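Local coordinates for pancreatic lipase related protein 2 (Equus caballus, PDB 1W52) that probably hydrolyses the fatty acyl esters of galactolipids and triacylglycerols as a secreted lipase of the alpha/beta-hydrolase superfamily, at residues 38-44 against 100-106; 66-72 against 140-144; 401-407 against 442-448. One frame throughout, in Å; residues are numbered along the deposited sequence.

Contact 1 of 3, residues 38-44 against 100-106; sequences RFLLYTN and TTNCISV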
loop_
_atom_site.group_PDB
_atom_site.type_symbol
_atom_site.label_atom_id
_atom_site.label_comp_id
_atom_site.label_asym_id
_atom_site.label_seq_id
_atom_site.Cartn_x
_atom_site.Cartn_y
_atom_site.Cartn_z
ATOM N N ARG A 38 -11.825 13.324 17.628
ATOM C CA ARG A 38 -11.008 14.486 17.912
ATOM C C ARG A 38 -10.100 14.768 16.729
ATOM O O ARG A 38 -9.230 13.963 16.415
ATOM C CB ARG A 38 -10.166 14.250 19.172
ATOM C CG ARG A 38 -10.884 14.379 20.512
ATOM C CD ARG A 38 -9.924 14.799 21.633
ATOM N NE ARG A 38 -8.587 14.255 21.399
ATOM C CZ ARG A 38 -7.440 14.776 21.856
ATOM N NH1 ARG A 38 -7.412 15.866 22.618
ATOM N NH2 ARG A 38 -6.294 14.175 21.562
ATOM N N PHE A 39 -10.296 15.922 16.095
ATOM C CA PHE A 39 -9.499 16.354 14.944
ATOM C C PHE A 39 -8.229 17.084 15.361
ATOM O O PHE A 39 -8.292 18.087 16.031
ATOM C CB PHE A 39 -10.364 17.272 14.129
ATOM C CG PHE A 39 -11.619 16.619 13.640
ATOM C CD1 PHE A 39 -11.547 15.657 12.675
ATOM C CD2 PHE A 39 -12.858 16.986 14.142
ATOM C CE1 PHE A 39 -12.681 15.055 12.210
ATOM C CE2 PHE A 39 -14.037 16.403 13.663
ATOM C CZ PHE A 39 -13.946 15.422 12.701
ATOM N N LEU A 40 -7.065 16.560 15.009
ATOM C CA LEU A 40 -5.801 17.141 15.476
ATOM C C LEU A 40 -5.026 17.707 14.314
ATOM O O LEU A 40 -4.718 16.982 13.357
ATOM C CB LEU A 40 -4.926 16.122 16.145
ATOM C CG LEU A 40 -5.667 15.120 17.010
ATOM C CD1 LEU A 40 -4.659 14.292 17.698
ATOM C CD2 LEU A 40 -6.574 15.803 18.024
ATOM N N LEU A 41 -4.707 19.007 14.404
ATOM C CA LEU A 41 -4.275 19.763 13.219
ATOM C C LEU A 41 -2.777 20.045 13.185
ATOM O O LEU A 41 -2.222 20.652 14.078
ATOM C CB LEU A 41 -5.072 21.062 13.049
ATOM C CG LEU A 41 -4.859 21.832 11.731
ATOM C CD1 LEU A 41 -4.522 20.972 10.540
ATOM C CD2 LEU A 41 -6.094 22.571 11.363
ATOM N N TYR A 42 -2.152 19.547 12.138
ATOM C CA TYR A 42 -0.758 19.727 11.904
ATOM C C TYR A 42 -0.646 20.468 10.568
ATOM O O TYR A 42 -1.381 20.189 9.627
ATOM C CB TYR A 42 -0.075 18.373 11.814
ATOM C CG TYR A 42 0.042 17.574 13.111
ATOM C CD1 TYR A 42 1.139 17.747 13.939
ATOM C CD2 TYR A 42 -0.906 16.580 13.473
ATOM C CE1 TYR A 42 1.283 16.984 15.126
ATOM C CE2 TYR A 42 -0.768 15.816 14.665
ATOM C CZ TYR A 42 0.330 16.025 15.483
ATOM O OH TYR A 42 0.524 15.319 16.656
ATOM N N THR A 43 0.260 21.439 10.533
ATOM C CA THR A 43 0.546 22.295 9.369
ATOM C C THR A 43 2.019 22.641 9.424
ATOM O O THR A 43 2.642 22.501 10.474
ATOM C CB THR A 43 -0.228 23.624 9.414
ATOM O OG1 THR A 43 -0.200 24.152 10.753
ATOM C CG2 THR A 43 -1.705 23.439 9.081
ATOM N N ASN A 44 2.576 23.141 8.322
ATOM C CA ASN A 44 4.031 23.254 8.245
ATOM C C ASN A 44 4.475 24.246 9.292
ATOM O O ASN A 44 5.611 24.211 9.745
ATOM C CB ASN A 44 4.508 23.687 6.875
ATOM C CG ASN A 44 3.887 22.911 5.788
ATOM O OD1 ASN A 44 2.720 23.097 5.497
ATOM N ND2 ASN A 44 4.648 22.037 5.167
ATOM N N THR A 100 3.555 21.692 1.323
ATOM C CA THR A 100 3.078 22.656 2.306
ATOM C C THR A 100 1.571 22.556 2.303
ATOM O O THR A 100 0.915 22.718 1.287
ATOM C CB THR A 100 3.664 24.118 2.186
ATOM O OG1 THR A 100 3.471 24.631 0.883
ATOM C CG2 THR A 100 5.232 24.132 2.382
ATOM N N THR A 101 1.058 22.195 3.476
ATOM C CA THR A 101 -0.265 21.665 3.593
ATOM C C THR A 101 -0.791 21.543 5.027
ATOM O O THR A 101 -0.064 21.747 5.997
ATOM C CB THR A 101 -0.220 20.304 2.955
ATOM O OG1 THR A 101 0.576 20.391 1.765
ATOM C CG2 THR A 101 -1.583 19.861 2.445
ATOM N N ASN A 102 -2.092 21.243 5.093
ATOM C CA ASN A 102 -2.832 20.923 6.291
ATOM C C ASN A 102 -2.996 19.435 6.416
ATOM O O ASN A 102 -3.565 18.785 5.521
ATOM C CB ASN A 102 -4.245 21.490 6.176
ATOM C CG ASN A 102 -4.257 22.936 5.819
ATOM O OD1 ASN A 102 -3.586 23.737 6.486
ATOM N ND2 ASN A 102 -5.022 23.300 4.768
ATOM N N CYS A 103 -2.539 18.874 7.531
ATOM C CA CYS A 103 -2.778 17.459 7.786
ATOM C C CYS A 103 -3.454 17.246 9.123
ATOM O O CYS A 103 -2.929 17.622 10.138
ATOM C CB CYS A 103 -1.480 16.661 7.670
ATOM S SG CYS A 103 -1.795 14.875 7.728
ATOM N N ILE A 104 -4.646 16.669 9.096
ATOM C CA ILE A 104 -5.384 16.321 10.315
ATOM C C ILE A 104 -5.449 14.801 10.548
ATOM O O ILE A 104 -5.742 14.013 9.628
ATOM C CB ILE A 104 -6.852 16.846 10.278
ATOM C CG1 ILE A 104 -6.939 18.327 9.874
ATOM C CG2 ILE A 104 -7.529 16.607 11.624
ATOM C CD1 ILE A 104 -8.284 18.684 9.271
ATOM N N SER A 105 -5.206 14.428 11.805
ATOM C CA SER A 105 -5.267 13.064 12.283
ATOM C C SER A 105 -6.573 12.968 13.022
ATOM O O SER A 105 -6.828 13.762 13.906
ATOM C CB SER A 105 -4.083 12.802 13.209
ATOM O OG SER A 105 -4.251 11.599 13.951
ATOM N N VAL A 106 -7.428 12.043 12.608
ATOM C CA VAL A 106 -8.748 11.877 13.203
ATOM C C VAL A 106 -8.676 10.818 14.312
ATOM O O VAL A 106 -8.702 9.621 14.028
ATOM C CB VAL A 106 -9.771 11.447 12.155
ATOM C CG1 VAL A 106 -11.143 11.209 12.810
ATOM C CG2 VAL A 106 -9.871 12.480 11.029
#
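Strands 38-43 and 102-106 run antiparallel, axes 4.6 Å apart at 152°, in the central sheet of the alpha/beta-hydrolase fold. On one face, branched Ile104 fits between Phe39 and Leu41: CG2 lies 3.8 Å from Phe39 CB, and CG1 meets Leu41 CD1 at 3.6 Å. Val106 fills the space beside the Phe39 ring edge (CD1 to Val106 CG2, 4.0 Å). On the other, small Ser105 and Cys103 leave room beside Leu40 and Tyr42, whose ring edge lies by Cys103 O. Backbone hydrogen bonds join Leu40 N to Ser105 O and Ser105 N to Leu40 O (both 3.0 Å), Tyr42 N to Cys103 O (2.9 Å) and Cys103 N to Tyr42 O (2.7 Å). Asn44 OD1 accepts from Thr101 N at 2.8 Å. Leu40-Ser105 and Tyr42-Cys103 thus satisfy each other; Leu41 bonds to Gln51, Ile104 to His73 and Val75. Phe39 and Val106 offer helix 116-141 an apolar surface; the Tyr42-Ser105 side is mixed, and disulfide Cys103-Cys92 ties strand 102-107 to helix 87-96.

Contact 2 of 3, residues 66-72 against 140-144; sequences FQSSRKT and ELSYN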
loop_
_atom_site.group_PDB
_atom_site.type_symbol
_atom_site.label_atom_id
_atom_site.label_comp_id
_atom_site.label_asym_id
_atom_site.label_seq_id
_atom_site.Cartn_x
_atom_site.Cartn_y
_atom_site.Cartn_z
ATOM N N PHE A 66 -4.503 26.346 10.140
ATOM C CA PHE A 66 -5.113 25.824 8.941
ATOM C C PHE A 66 -5.006 26.875 7.848
ATOM O O PHE A 66 -5.291 28.020 8.109
ATOM C CB PHE A 66 -6.572 25.481 9.217
ATOM C CG PHE A 66 -7.353 25.062 7.994
ATOM C CD1 PHE A 66 -8.111 25.970 7.295
ATOM C CD2 PHE A 66 -7.347 23.763 7.568
ATOM C CE1 PHE A 66 -8.821 25.581 6.197
ATOM C CE2 PHE A 66 -8.077 23.380 6.463
ATOM C CZ PHE A 66 -8.807 24.282 5.783
ATOM N N GLN A 67 -4.612 26.468 6.640
ATOM C CA GLN A 67 -4.406 27.357 5.492
ATOM C C GLN A 67 -5.364 27.002 4.359
ATOM O O GLN A 67 -5.165 26.018 3.657
ATOM C CB GLN A 67 -2.939 27.334 5.000
ATOM C CG GLN A 67 -2.139 26.034 5.211
ATOM C CD GLN A 67 -0.635 26.236 5.580
ATOM O OE1 GLN A 67 -0.315 27.068 6.420
ATOM N NE2 GLN A 67 0.267 25.449 4.969
ATOM N N SER A 68 -6.396 27.821 4.168
ATOM C CA SER A 68 -7.401 27.548 3.131
ATOM C C SER A 68 -6.814 27.519 1.723
ATOM O O SER A 68 -7.445 27.047 0.786
ATOM C CB SER A 68 -8.537 28.569 3.198
ATOM O OG SER A 68 -8.125 29.775 2.575
ATOM N N SER A 69 -5.606 28.045 1.600
ATOM C CA SER A 69 -4.854 28.019 0.345
ATOM C C SER A 69 -4.393 26.607 -0.113
ATOM O O SER A 69 -4.293 26.343 -1.315
ATOM C CB SER A 69 -3.640 28.945 0.469
ATOM O OG SER A 69 -2.825 28.872 -0.695
ATOM N N ARG A 70 -4.140 25.711 0.844
ATOM C CA ARG A 70 -3.475 24.415 0.601
ATOM C C ARG A 70 -4.360 23.178 0.649
ATOM O O ARG A 70 -5.395 23.231 1.310
ATOM C CB ARG A 70 -2.446 24.234 1.685
ATOM C CG ARG A 70 -1.505 25.383 1.747
ATOM C CD ARG A 70 -0.842 25.593 0.444
ATOM N NE ARG A 70 0.418 26.282 0.566
ATOM C CZ ARG A 70 1.219 26.504 -0.452
ATOM N NH1 ARG A 70 0.918 26.047 -1.647
ATOM N NH2 ARG A 70 2.339 27.159 -0.279
ATOM N N LYS A 71 -3.945 22.072 -0.008
ATOM C CA LYS A 71 -4.584 20.740 0.197
ATOM C C LYS A 71 -4.732 20.388 1.683
ATOM O O LYS A 71 -3.994 20.895 2.498
ATOM C CB LYS A 71 -3.757 19.582 -0.392
ATOM C CG LYS A 71 -3.821 19.381 -1.898
ATOM C CD LYS A 71 -3.065 18.095 -2.358
ATOM C CE LYS A 71 -3.858 16.823 -2.056
ATOM N NZ LYS A 71 -5.262 16.753 -2.656
ATOM N N THR A 72 -5.663 19.509 2.024
ATOM C CA THR A 72 -5.772 19.016 3.388
ATOM C C THR A 72 -5.838 17.487 3.453
ATOM O O THR A 72 -6.715 16.849 2.851
ATOM C CB THR A 72 -6.985 19.599 4.035
ATOM O OG1 THR A 72 -6.888 21.036 4.033
ATOM C CG2 THR A 72 -7.103 19.151 5.501
ATOM N N GLU A 140 -17.725 27.948 5.742
ATOM C CA GLU A 140 -17.038 29.035 6.400
ATOM C C GLU A 140 -15.926 29.662 5.553
ATOM O O GLU A 140 -15.956 30.859 5.369
ATOM C CB GLU A 140 -16.551 28.620 7.776
ATOM C CG GLU A 140 -17.686 28.188 8.701
ATOM C CD GLU A 140 -18.513 29.344 9.249
ATOM O OE1 GLU A 140 -17.934 30.367 9.724
ATOM O OE2 GLU A 140 -19.755 29.205 9.219
ATOM N N LEU A 141 -14.961 28.904 5.032
ATOM C CA LEU A 141 -13.849 29.532 4.309
ATOM C C LEU A 141 -13.822 29.239 2.830
ATOM O O LEU A 141 -12.768 29.311 2.226
ATOM C CB LEU A 141 -12.495 29.130 4.876
ATOM C CG LEU A 141 -12.323 28.674 6.328
ATOM C CD1 LEU A 141 -10.866 28.980 6.780
ATOM C CD2 LEU A 141 -13.366 29.264 7.343
ATOM N N SER A 142 -14.975 28.939 2.244
ATOM C CA SER A 142 -15.078 28.526 0.821
ATOM C C SER A 142 -14.059 27.467 0.380
ATOM O O SER A 142 -13.722 27.366 -0.819
ATOM C CB SER A 142 -14.990 29.738 -0.097
ATOM O OG SER A 142 -16.004 30.662 0.225
ATOM N N TYR A 143 -13.599 26.665 1.350
ATOM C CA TYR A 143 -12.652 25.594 1.098
ATOM C C TYR A 143 -13.289 24.529 0.218
ATOM O O TYR A 143 -14.171 23.783 0.617
ATOM C CB TYR A 143 -12.125 24.999 2.396
ATOM C CG TYR A 143 -10.916 24.128 2.187
ATOM C CD1 TYR A 143 -9.643 24.554 2.549
ATOM C CD2 TYR A 143 -11.044 22.878 1.619
ATOM C CE1 TYR A 143 -8.538 23.728 2.361
ATOM C CE2 TYR A 143 -9.956 22.073 1.413
ATOM C CZ TYR A 143 -8.714 22.484 1.785
ATOM O OH TYR A 143 -7.667 21.632 1.549
ATOM N N ASN A 144 -12.832 24.493 -1.010
ATOM C CA ASN A 144 -13.270 23.501 -1.957
ATOM C C ASN A 144 -13.033 22.050 -1.427
ATOM O O ASN A 144 -11.902 21.655 -1.118
ATOM C CB ASN A 144 -12.512 23.793 -3.257
ATOM C CG ASN A 144 -12.870 22.872 -4.377
ATOM O OD1 ASN A 144 -13.955 22.276 -4.397
ATOM N ND2 ASN A 144 -11.950 22.746 -5.340
#
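Leu141, at the end of helix 116-141, opens the contact by turning CD1 to the loop 66-72: it lies 4.0 Å from Phe66 CE1 and 4.3 Å from Ser68 CB. Ser142 then leaves the helix with a positive phi of 46°, redirecting the chain so that Tyr143 can reach inward. Tyr143 suits this place because its ring is apolar and its tip polar. Its CD1 approaches Phe66 CZ at 3.4 Å, the two rings meeting obliquely with planes at 44° and centroids 5.4 Å apart. Farther in, Tyr143 OH accepts a hydrogen bond from Thr72 OG1 at 2.7 Å and lies 2.8 Å from Arg70 O, at the end of a type I turn from Gln67; Asn147 O is another carbonyl partner. Thus the connection from helix 116-141 to strand 148-153 packs on the loop leading into strand 72-76: Phe66 also touches Leu137 of that helix, Thr72 pairs through its backbone with Asn147 and His149, and Asn102 of strand 102-107 bonds Thr72 OG1.

Contact 3 of 3, residues 401-407 against 442-448; sequences VKFVWNK and QDNVEQS
In the PLAT/LH2 domain, a beta-sandwich fold, the extended but irregular segments 401-407 and 442-448 run in opposite directions, with CA atoms 4.9 Å apart at Lys402-Ser448 and 5.1 Å at Val404-Asn444. Positive phi at Phe403 (69°), Val404 (124°) and Asn444 (41°) breaks regular strand geometry, so few backbone bonds form. Lys402, Trp405 and Asp443 bury the most surface. Lys402, chi1 and chi2 both m, lays its long aliphatic stem along 442-448, CD 4.2 Å from Glu446 CB, while its backbone O receives a CA-H...O contact from Glu446 CA at 3.2 Å. Val404 CA makes another such contact, 3.2 Å to Val445 O. Trp405 (chi1 p, chi2 -61°) suits a half-polar site: its broad indole packs on Leu379 yet carries a donor. Its backbone O takes a weak hydrogen bond of 3.4 Å from Asn444 N. Asp443, chi1 t, sets OD2 over one indole face, 3.5 Å from Trp405 CE2 and also 3.5 Å from Lys407 CD. At the ring edge, Trp405 NE1 donates to Gln442 O at 2.9 Å.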
loop_
_atom_site.group_PDB
_atom_site.type_symbol
_atom_site.label_atom_id
_atom_site.label_comp_id
_atom_site.label_asym_id
_atom_site.label_seq_id
_atom_site.Cartn_x
_atom_site.Cartn_y
_atom_site.Cartn_z
ATOM N N VAL A 401 27.939 -6.625 -13.465
ATOM C CA VAL A 401 27.410 -7.894 -12.911
ATOM C C VAL A 401 28.547 -8.799 -12.381
ATOM O O VAL A 401 29.725 -8.412 -12.480
ATOM C CB VAL A 401 26.502 -8.722 -13.939
ATOM C CG1 VAL A 401 25.611 -7.824 -14.771
ATOM C CG2 VAL A 401 27.315 -9.658 -14.856
ATOM N N LYS A 402 28.194 -9.987 -11.833
ATOM C CA LYS A 402 29.210 -10.955 -11.338
ATOM C C LYS A 402 29.020 -12.446 -11.684
ATOM O O LYS A 402 30.010 -13.170 -11.784
ATOM C CB LYS A 402 29.433 -10.790 -9.824
ATOM C CG LYS A 402 30.466 -9.710 -9.436
ATOM C CD LYS A 402 31.689 -9.639 -10.385
ATOM C CE LYS A 402 32.216 -8.202 -10.542
ATOM N NZ LYS A 402 33.231 -8.038 -11.631
ATOM N N PHE A 403 27.803 -12.916 -11.911
ATOM C CA PHE A 403 27.546 -14.360 -12.220
ATOM C C PHE A 403 27.811 -15.297 -10.989
ATOM O O PHE A 403 27.534 -14.919 -9.839
ATOM C CB PHE A 403 28.345 -14.838 -13.461
ATOM C CG PHE A 403 27.717 -15.998 -14.206
ATOM C CD1 PHE A 403 26.405 -15.934 -14.646
ATOM C CD2 PHE A 403 28.428 -17.145 -14.491
ATOM C CE1 PHE A 403 25.806 -17.000 -15.349
ATOM C CE2 PHE A 403 27.819 -18.205 -15.197
ATOM C CZ PHE A 403 26.510 -18.125 -15.617
ATOM N N VAL A 404 28.235 -16.600 -11.221
ATOM C CA VAL A 404 28.649 -17.643 -10.246
ATOM C C VAL A 404 27.733 -18.800 -10.570
ATOM O O VAL A 404 26.698 -18.634 -11.237
ATOM C CB VAL A 404 28.482 -17.329 -8.715
ATOM C CG1 VAL A 404 28.658 -18.596 -7.888
ATOM C CG2 VAL A 404 29.520 -16.316 -8.249
ATOM N N TRP A 405 27.968 -19.958 -10.348
ATOM C CA TRP A 405 27.037 -21.050 -10.544
ATOM C C TRP A 405 27.588 -22.346 -9.927
ATOM O O TRP A 405 28.817 -22.558 -9.803
ATOM C CB TRP A 405 26.638 -21.213 -12.017
ATOM C CG TRP A 405 27.708 -21.740 -12.870
ATOM C CD1 TRP A 405 28.928 -21.169 -13.107
ATOM C CD2 TRP A 405 27.678 -22.962 -13.619
ATOM N NE1 TRP A 405 29.655 -21.953 -13.972
ATOM C CE2 TRP A 405 28.918 -23.062 -14.305
ATOM C CE3 TRP A 405 26.722 -23.985 -13.792
ATOM C CZ2 TRP A 405 29.230 -24.146 -15.145
ATOM C CZ3 TRP A 405 27.041 -25.070 -14.619
ATOM C CH2 TRP A 405 28.284 -25.138 -15.283
ATOM N N ASN A 406 26.652 -23.197 -9.532
ATOM C CA ASN A 406 26.938 -24.332 -8.696
ATOM C C ASN A 406 26.277 -25.567 -9.280
ATOM O O ASN A 406 25.521 -25.467 -10.251
ATOM C CB ASN A 406 26.449 -24.017 -7.289
ATOM C CG ASN A 406 27.228 -22.878 -6.648
ATOM O OD1 ASN A 406 26.732 -21.764 -6.514
ATOM N ND2 ASN A 406 28.463 -23.161 -6.262
ATOM N N LYS A 407 26.568 -26.723 -8.677
ATOM C CA LYS A 407 26.219 -28.045 -9.219
ATOM C C LYS A 407 24.950 -28.690 -8.585
ATOM O O LYS A 407 24.616 -28.439 -7.434
ATOM C CB LYS A 407 27.431 -28.973 -9.024
ATOM C CG LYS A 407 28.812 -28.364 -9.385
ATOM C CD LYS A 407 29.144 -28.557 -10.868
ATOM C CE LYS A 407 30.643 -28.755 -11.120
ATOM N NZ LYS A 407 30.921 -30.071 -11.790
ATOM N N GLN A 442 34.674 -22.371 -17.001
ATOM C CA GLN A 442 33.867 -23.535 -16.654
ATOM C C GLN A 442 32.847 -23.212 -15.571
ATOM O O GLN A 442 31.768 -22.706 -15.886
ATOM C CB GLN A 442 34.786 -24.705 -16.230
ATOM C CG GLN A 442 35.770 -25.173 -17.310
ATOM C CD GLN A 442 36.633 -26.341 -16.867
ATOM O OE1 GLN A 442 36.901 -26.511 -15.671
ATOM N NE2 GLN A 442 37.071 -27.147 -17.829
ATOM N N ASP A 443 33.222 -23.478 -14.312
ATOM C CA ASP A 443 32.315 -23.460 -13.160
ATOM C C ASP A 443 32.777 -22.497 -12.084
ATOM O O ASP A 443 33.936 -22.106 -12.061
ATOM C CB ASP A 443 32.186 -24.854 -12.541
ATOM C CG ASP A 443 31.090 -24.922 -11.502
ATOM O OD1 ASP A 443 31.345 -24.569 -10.336
ATOM O OD2 ASP A 443 29.934 -25.285 -11.766
ATOM N N ASN A 444 31.855 -22.121 -11.199
ATOM C CA ASN A 444 32.174 -21.363 -9.992
ATOM C C ASN A 444 33.214 -20.276 -10.273
ATOM O O ASN A 444 34.377 -20.394 -9.880
ATOM C CB ASN A 444 32.655 -22.300 -8.872
ATOM C CG ASN A 444 31.972 -22.031 -7.575
ATOM O OD1 ASN A 444 32.363 -21.156 -6.817
ATOM N ND2 ASN A 444 30.937 -22.779 -7.311
ATOM N N VAL A 445 32.799 -19.240 -10.995
ATOM C CA VAL A 445 33.673 -18.092 -11.258
ATOM C C VAL A 445 32.876 -16.790 -11.083
ATOM O O VAL A 445 31.649 -16.814 -11.007
ATOM C CB VAL A 445 34.337 -18.183 -12.687
ATOM C CG1 VAL A 445 35.515 -17.203 -12.831
ATOM C CG2 VAL A 445 34.818 -19.600 -12.981
ATOM N N GLU A 446 33.569 -15.659 -10.980
ATOM C CA GLU A 446 32.912 -14.358 -11.081
ATOM C C GLU A 446 33.235 -13.676 -12.435
ATOM O O GLU A 446 33.564 -12.471 -12.500
ATOM C CB GLU A 446 33.242 -13.501 -9.865
ATOM C CG GLU A 446 32.588 -14.057 -8.609
ATOM C CD GLU A 446 33.310 -13.656 -7.342
ATOM O OE1 GLU A 446 34.529 -13.907 -7.248
ATOM O OE2 GLU A 446 32.663 -13.095 -6.434
ATOM N N GLN A 447 33.129 -14.503 -13.494
ATOM C CA GLN A 447 33.135 -14.119 -14.919
ATOM C C GLN A 447 32.361 -12.822 -15.151
ATOM O O GLN A 447 31.171 -12.870 -15.462
ATOM C CB GLN A 447 32.516 -15.279 -15.747
ATOM C CG GLN A 447 31.751 -14.921 -17.044
ATOM C CD GLN A 447 30.885 -16.056 -17.547
ATOM O OE1 GLN A 447 30.011 -15.877 -18.401
ATOM N NE2 GLN A 447 31.128 -17.228 -17.028
ATOM N N SER A 448 33.017 -11.667 -15.000
ATOM C CA SER A 448 32.296 -10.386 -15.038
ATOM C C SER A 448 31.970 -9.955 -16.485
ATOM O O SER A 448 32.768 -9.270 -17.128
ATOM C CB SER A 448 33.075 -9.299 -14.287
ATOM O OG SER A 448 33.542 -9.778 -13.042
#

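Contacts 1 and 2 belong to the lipase domain and lie side by side, centres 12 Å apart. Along the chain their segments alternate, 38-44, 66-72, 100-106, 140-144, as successive elements fold onto one sheet: strand 102-107 sits between strands 38-43 and 72-76, and helix 116-141 serves both contacts. Asn102 of contact 1 joins them directly, OD1 2.9 Å from Gln67 N and ND2 3.0 Å from Thr72 OG1, both probable hydrogen bonds. Contact 3 follows later in the chain, in the PLAT domain on the opposite side of the chain's centre, its centre 54 and 60 Å from those of contacts 1 and 2. Nearest atoms stay about 40 Å apart, so each domain is held by its own contacts.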